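Local coordinates for DisA protein (Sorangium cellulosum, PDB 6CCA) that probably transfers methyl groups to the alpha carbon of a polyketide intermediate, as a gem-dimethylating methyltransferase of the disorazol assembly line, at residues Gly171-Ala174 and Ala175-Leu179; Arg339-His342 and Phe343-Leu346. All coordinates share one frame; numbering follows the deposited sequence.

Contact 1. Residues Gly171-Ala174 and Ala175-Leu179; sequences GQVA and ATDVL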
ATOM      1  N   GLY A 171     -20.532  -1.013 -11.573  1.00 40.85           N
ATOM      2  CA  GLY A 171     -19.651  -0.509 -12.639  1.00 44.51           C
ATOM      3  C   GLY A 171     -20.274   0.630 -13.429  1.00 46.19           C
ATOM      4  O   GLY A 171     -19.842   0.914 -14.545  1.00 43.53           O
ATOM      5  N   GLN A 172     -21.288   1.277 -12.849  1.00 46.31           N
ATOM      6  CA  GLN A 172     -21.970   2.366 -13.502  1.00 42.93           C
ATOM      7  C   GLN A 172     -21.231   3.692 -13.304  1.00 45.87           C
ATOM      8  O   GLN A 172     -21.625   4.695 -13.871  1.00 43.61           O
ATOM      9  CB  GLN A 172     -23.336   2.586 -12.921  1.00 42.12           C
ATOM     10  CG  GLN A 172     -24.288   1.430 -12.752  1.00 49.30           C
ATOM     11  CD  GLN A 172     -25.560   1.929 -12.072  1.00 51.63           C
ATOM     12  OE1 GLN A 172     -25.795   1.721 -10.891  1.00 55.69           O
ATOM     13  NE2 GLN A 172     -26.343   2.665 -12.811  1.00 62.09           N
ATOM     14  N   VAL A 173     -20.232   3.731 -12.431  1.00 42.25           N
ATOM     15  CA  VAL A 173     -19.340   4.897 -12.343  1.00 39.40           C
ATOM     16  C   VAL A 173     -17.968   4.391 -12.024  1.00 37.06           C
ATOM     17  O   VAL A 173     -17.794   3.465 -11.216  1.00 39.28           O
ATOM     18  CB  VAL A 173     -19.804   5.951 -11.300  1.00 39.37           C
ATOM     19  CG1 VAL A 173     -19.773   5.377  -9.898  1.00 39.61           C
ATOM     20  CG2 VAL A 173     -18.893   7.174 -11.315  1.00 40.59           C
ATOM     21  N   ALA A 174     -16.973   4.972 -12.676  1.00 36.11           N
ATOM     22  CA  ALA A 174     -15.597   4.598 -12.461  1.00 37.03           C
ATOM     23  C   ALA A 174     -15.123   4.920 -11.047  1.00 34.03           C
ATOM     24  O   ALA A 174     -15.316   6.013 -10.569  1.00 34.34           O
ATOM     25  CB  ALA A 174     -14.716   5.350 -13.471  1.00 40.67           C
ATOM     26  N   ALA A 175     -14.429   3.985 -10.422  1.00 34.39           N
ATOM     27  CA  ALA A 175     -13.859   4.181  -9.089  1.00 33.79           C
ATOM     28  C   ALA A 175     -13.038   5.453  -8.932  1.00 35.82           C
ATOM     29  O   ALA A 175     -13.177   6.182  -7.953  1.00 32.33           O
ATOM     30  CB  ALA A 175     -13.024   2.975  -8.712  1.00 38.03           C
ATOM     31  N   THR A 176     -12.185   5.745  -9.921  1.00 35.85           N
ATOM     32  CA  THR A 176     -11.343   6.971  -9.886  1.00 36.88           C
ATOM     33  C   THR A 176     -12.143   8.267  -9.869  1.00 28.71           C
ATOM     34  O   THR A 176     -11.744   9.250  -9.257  1.00 34.17           O
ATOM     35  CB  THR A 176     -10.363   6.992 -11.102  1.00 40.27           C
ATOM     36  OG1 THR A 176     -11.144   6.919 -12.310  1.00 47.04           O
ATOM     37  CG2 THR A 176      -9.370   5.793 -11.001  1.00 47.55           C
ATOM     38  N   ASP A 177     -13.301   8.280 -10.463  1.00 29.76           N
ATOM     39  CA  ASP A 177     -14.191   9.477 -10.346  1.00 34.60           C
ATOM     40  C   ASP A 177     -14.698   9.754  -8.908  1.00 31.51           C
ATOM     41  O   ASP A 177     -15.035  10.882  -8.516  1.00 33.88           O
ATOM     42  CB  ASP A 177     -15.422   9.316 -11.191  1.00 33.83           C
ATOM     43  CG  ASP A 177     -15.126   9.311 -12.701  1.00 39.35           C
ATOM     44  OD1 ASP A 177     -13.949   9.470 -13.098  1.00 44.67           O
ATOM     45  OD2 ASP A 177     -16.108   9.113 -13.441  1.00 41.92           O
ATOM     46  N   VAL A 178     -14.802   8.700  -8.118  1.00 29.87           N
ATOM     47  CA  VAL A 178     -15.235   8.883  -6.734  1.00 27.98           C
ATOM     48  C   VAL A 178     -14.026   9.068  -5.807  1.00 26.10           C
ATOM     49  O   VAL A 178     -14.034   9.903  -4.892  1.00 26.81           O
ATOM     50  CB  VAL A 178     -16.060   7.661  -6.314  1.00 25.94           C
ATOM     51  CG1 VAL A 178     -16.518   7.808  -4.864  1.00 27.36           C
ATOM     52  CG2 VAL A 178     -17.242   7.474  -7.261  1.00 26.01           C
ATOM     53  N   LEU A 179     -12.984   8.257  -6.014  1.00 29.47           N
ATOM     54  CA  LEU A 179     -11.770   8.359  -5.184  1.00 30.96           C
ATOM     55  C   LEU A 179     -10.940   9.611  -5.516  1.00 32.65           C
ATOM     56  O   LEU A 179     -10.264  10.151  -4.649  1.00 35.37           O
ATOM     57  CB  LEU A 179     -10.889   7.125  -5.385  1.00 36.11           C
ATOM     58  CG  LEU A 179     -11.532   5.793  -5.058  1.00 39.28           C
ATOM     59  CD1 LEU A 179     -10.644   4.682  -5.622  1.00 43.36           C
ATOM     60  CD2 LEU A 179     -11.686   5.682  -3.546  1.00 37.55           C
TER
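Val173 turns CG1 into the space between its own backbone N and carbonyl carbon (chi1 64°), which leaves CG2 opposite that N, beside the carbonyl carbon, where it meets Asp177; on that residue CG lies beside the backbone N (chi1 -67°), and the two side chains meet at a slant. Val173 CG2 comes within 4.0 Å of Asp177 OD2 and 4.1 Å of Asp177 CB, so the methyl lies against the flank of the aspartate. The same oxygen, Asp177 OD2, is also 4.0 Å from Ala174 CB; both approaches are van der Waals contacts of methyl groups. The other branch, Val173 CG1, reaches Val178 CG2 at 4.2 Å. This is the short link between two helices: Gly171, with positive phi, ends helix 165-169 in a Schellman motif, and the chain then runs extended through Val173 and Ala174 into helix 175-179. Asp177 N makes a weak hydrogen bond back to Ala174 O at 3.0 Å, bent to 129° at the hydrogen. Farther in, Ala175 O takes both Val178 N and Leu179 N. Val173 and Val178 also rest on Leu168 and Arg164, while Leu179 is buried against Leu157 and Cys161 of helix 152-163.

Contact 2. Residues Arg339-His342 and Phe343-Leu346; sequences RVVH and FLTL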
ATOM      1  N   ARG A 339      -1.976  -5.995   6.570  1.00 17.19           N
ATOM      2  CA  ARG A 339      -3.180  -6.650   7.043  1.00 17.54           C
ATOM      3  C   ARG A 339      -4.269  -6.255   6.058  1.00 17.29           C
ATOM      4  O   ARG A 339      -4.277  -5.121   5.552  1.00 16.98           O
ATOM      5  CB  ARG A 339      -3.453  -6.208   8.481  1.00 23.44           C
ATOM      6  CG  ARG A 339      -4.706  -6.819   9.093  1.00 34.33           C
ATOM      7  CD  ARG A 339      -5.035  -6.340  10.542  1.00 43.78           C
ATOM      8  NE  ARG A 339      -4.105  -6.948  11.467  1.00 49.34           N
ATOM      9  CZ  ARG A 339      -4.092  -8.249  11.770  1.00 59.10           C
ATOM     10  NH1 ARG A 339      -4.997  -9.079  11.273  1.00 56.85           N
ATOM     11  NH2 ARG A 339      -3.176  -8.725  12.601  1.00 62.77           N
ATOM     12  N   VAL A 340      -5.152  -7.215   5.696  1.00 17.73           N
ATOM     13  CA  VAL A 340      -6.192  -6.965   4.740  1.00 18.83           C
ATOM     14  C   VAL A 340      -7.347  -6.262   5.501  1.00 21.19           C
ATOM     15  O   VAL A 340      -8.419  -6.821   5.678  1.00 22.57           O
ATOM     16  CB  VAL A 340      -6.765  -8.240   4.119  1.00 20.43           C
ATOM     17  CG1 VAL A 340      -7.636  -7.842   2.954  1.00 20.23           C
ATOM     18  CG2 VAL A 340      -5.675  -9.134   3.523  1.00 20.48           C
ATOM     19  N   VAL A 341      -7.119  -5.078   5.994  1.00 19.84           N
ATOM     20  CA  VAL A 341      -8.193  -4.318   6.693  1.00 20.44           C
ATOM     21  C   VAL A 341      -9.403  -3.997   5.789  1.00 17.79           C
ATOM     22  O   VAL A 341      -9.278  -3.767   4.560  1.00 16.78           O
ATOM     23  CB  VAL A 341      -7.609  -3.042   7.365  1.00 19.87           C
ATOM     24  CG1 VAL A 341      -6.571  -3.460   8.395  1.00 24.34           C
ATOM     25  CG2 VAL A 341      -6.983  -2.089   6.353  1.00 20.42           C
ATOM     26  N   HIS A 342     -10.605  -3.951   6.424  1.00 17.80           N
ATOM     27  CA  HIS A 342     -11.843  -3.755   5.679  1.00 17.69           C
ATOM     28  C   HIS A 342     -11.849  -2.389   4.992  1.00 18.10           C
ATOM     29  O   HIS A 342     -12.377  -2.221   3.884  1.00 17.17           O
ATOM     30  CB  HIS A 342     -13.028  -3.854   6.620  1.00 19.70           C
ATOM     31  CG  HIS A 342     -13.136  -5.168   7.316  1.00 19.98           C
ATOM     32  ND1 HIS A 342     -12.720  -6.367   6.753  1.00 20.52           N
ATOM     33  CD2 HIS A 342     -13.663  -5.486   8.526  1.00 21.89           C
ATOM     34  CE1 HIS A 342     -12.925  -7.345   7.611  1.00 20.71           C
ATOM     35  NE2 HIS A 342     -13.508  -6.837   8.684  1.00 21.47           N
ATOM     36  N   PHE A 343     -11.193  -1.430   5.612  1.00 18.82           N
ATOM     37  CA  PHE A 343     -11.056  -0.117   5.016  1.00 18.94           C
ATOM     38  C   PHE A 343     -10.483  -0.194   3.653  1.00 18.47           C
ATOM     39  O   PHE A 343     -10.894   0.493   2.720  1.00 19.75           O
ATOM     40  CB  PHE A 343     -10.150   0.797   5.884  1.00 21.88           C
ATOM     41  CG  PHE A 343      -9.670   2.010   5.107  1.00 23.14           C
ATOM     42  CD1 PHE A 343     -10.554   3.063   4.846  1.00 25.02           C
ATOM     43  CD2 PHE A 343      -8.416   2.049   4.549  1.00 25.29           C
ATOM     44  CE1 PHE A 343     -10.180   4.187   4.069  1.00 26.58           C
ATOM     45  CE2 PHE A 343      -8.015   3.122   3.742  1.00 28.21           C
ATOM     46  CZ  PHE A 343      -8.897   4.218   3.516  1.00 27.65           C
ATOM     47  N   LEU A 344      -9.427  -0.986   3.493  1.00 16.81           N
ATOM     48  CA  LEU A 344      -8.822  -1.165   2.186  1.00 18.03           C
ATOM     49  C   LEU A 344      -9.683  -1.950   1.217  1.00 17.19           C
ATOM     50  O   LEU A 344      -9.804  -1.606   0.008  1.00 19.31           O
ATOM     51  CB  LEU A 344      -7.449  -1.875   2.328  1.00 16.97           C
ATOM     52  CG  LEU A 344      -6.396  -0.995   3.025  1.00 19.73           C
ATOM     53  CD1 LEU A 344      -5.126  -1.857   3.187  1.00 20.92           C
ATOM     54  CD2 LEU A 344      -6.066   0.259   2.228  1.00 21.47           C
ATOM     55  N   THR A 345     -10.242  -3.067   1.685  1.00 16.92           N
ATOM     56  CA  THR A 345     -11.099  -3.842   0.800  1.00 17.40           C
ATOM     57  C   THR A 345     -12.195  -2.968   0.171  1.00 17.20           C
ATOM     58  O   THR A 345     -12.457  -3.045  -1.020  1.00 18.26           O
ATOM     59  CB  THR A 345     -11.734  -5.058   1.509  1.00 17.64           C
ATOM     60  OG1 THR A 345     -10.684  -5.956   1.961  1.00 17.05           O
ATOM     61  CG2 THR A 345     -12.705  -5.787   0.531  1.00 18.19           C
ATOM     62  N   LEU A 346     -12.811  -2.128   0.977  1.00 17.23           N
ATOM     63  CA  LEU A 346     -13.937  -1.291   0.499  1.00 17.63           C
ATOM     64  C   LEU A 346     -13.515  -0.177  -0.468  1.00 19.87           C
ATOM     65  O   LEU A 346     -14.293   0.153  -1.344  1.00 20.24           O
ATOM     66  CB  LEU A 346     -14.681  -0.655   1.654  1.00 16.84           C
ATOM     67  CG  LEU A 346     -15.451  -1.581   2.539  1.00 19.52           C
ATOM     68  CD1 LEU A 346     -16.050  -0.824   3.721  1.00 22.26           C
ATOM     69  CD2 LEU A 346     -16.500  -2.232   1.678  1.00 24.77           C
TER
HETATM   70  O   HOH W   1     -11.072  -7.014   4.526  1.00 19.35           O
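Water 1 is held by three groups, Val340 O, His342 ND1 and Thr345 OG1, and so ties the chain ahead of helix 342-346 to the helix's first turn. It donates to Val340 O over 2.9 Å and sits 2.8 Å from His342 ND1, in the plane of the imidazole at its edge. The third bond, between the water and Thr345 OG1, is also 2.8 Å. Thr345 keeps OG1 beside its backbone N (chi1 -62°), back toward the incoming chain, where the hydroxyl also touches Val340 CG1 at 3.7 Å. Val340 is the centre of an inverse gamma turn, and Val341 after it is the N-cap. Val341 O accepts a nearly straight bond (166°) from Thr345 N, lying in the carbonyl plane, and a weak one from Leu344 N. Next along, Leu346 N bonds to His342 O at 2.9 Å. On another side of the turn Val341 CG2 packs against Leu344 CG at 3.6 Å and CD1 at 3.7 Å. Helix 55-75 supplies Glu62, which accepts from His342 N, and Glu66, a weak partner of His342 NE2. With water at ND1 and a carboxylate near NE2, the imidazole is engaged at both nitrogens, which should limit its rotation, and the water, by joining a backbone carbonyl, this ring and a hydroxyl, positions Val340, His342 and Thr345 together.

In the fold
In both contacts the chain enters a short helix, but in different surroundings. Contact 1 lies at the surface, whereas contact 2 is partly buried: the centre of contact 1 is about 20 Å from the centre of the chain, that of contact 2 about 11 Å. Their centres are about 18 Å apart and their nearest atoms about 6 Å, without touching. Helix 152-163 bridges them: its Leu157 meets Leu179 of contact 1 and Phe343 of contact 2. Residues 339-346 follow strand 330-337, part of the mixed sheet of the methyltransferase fold, and lead the chain into the helical part, where helices 55-75 and 102-114 also pack on contact 2.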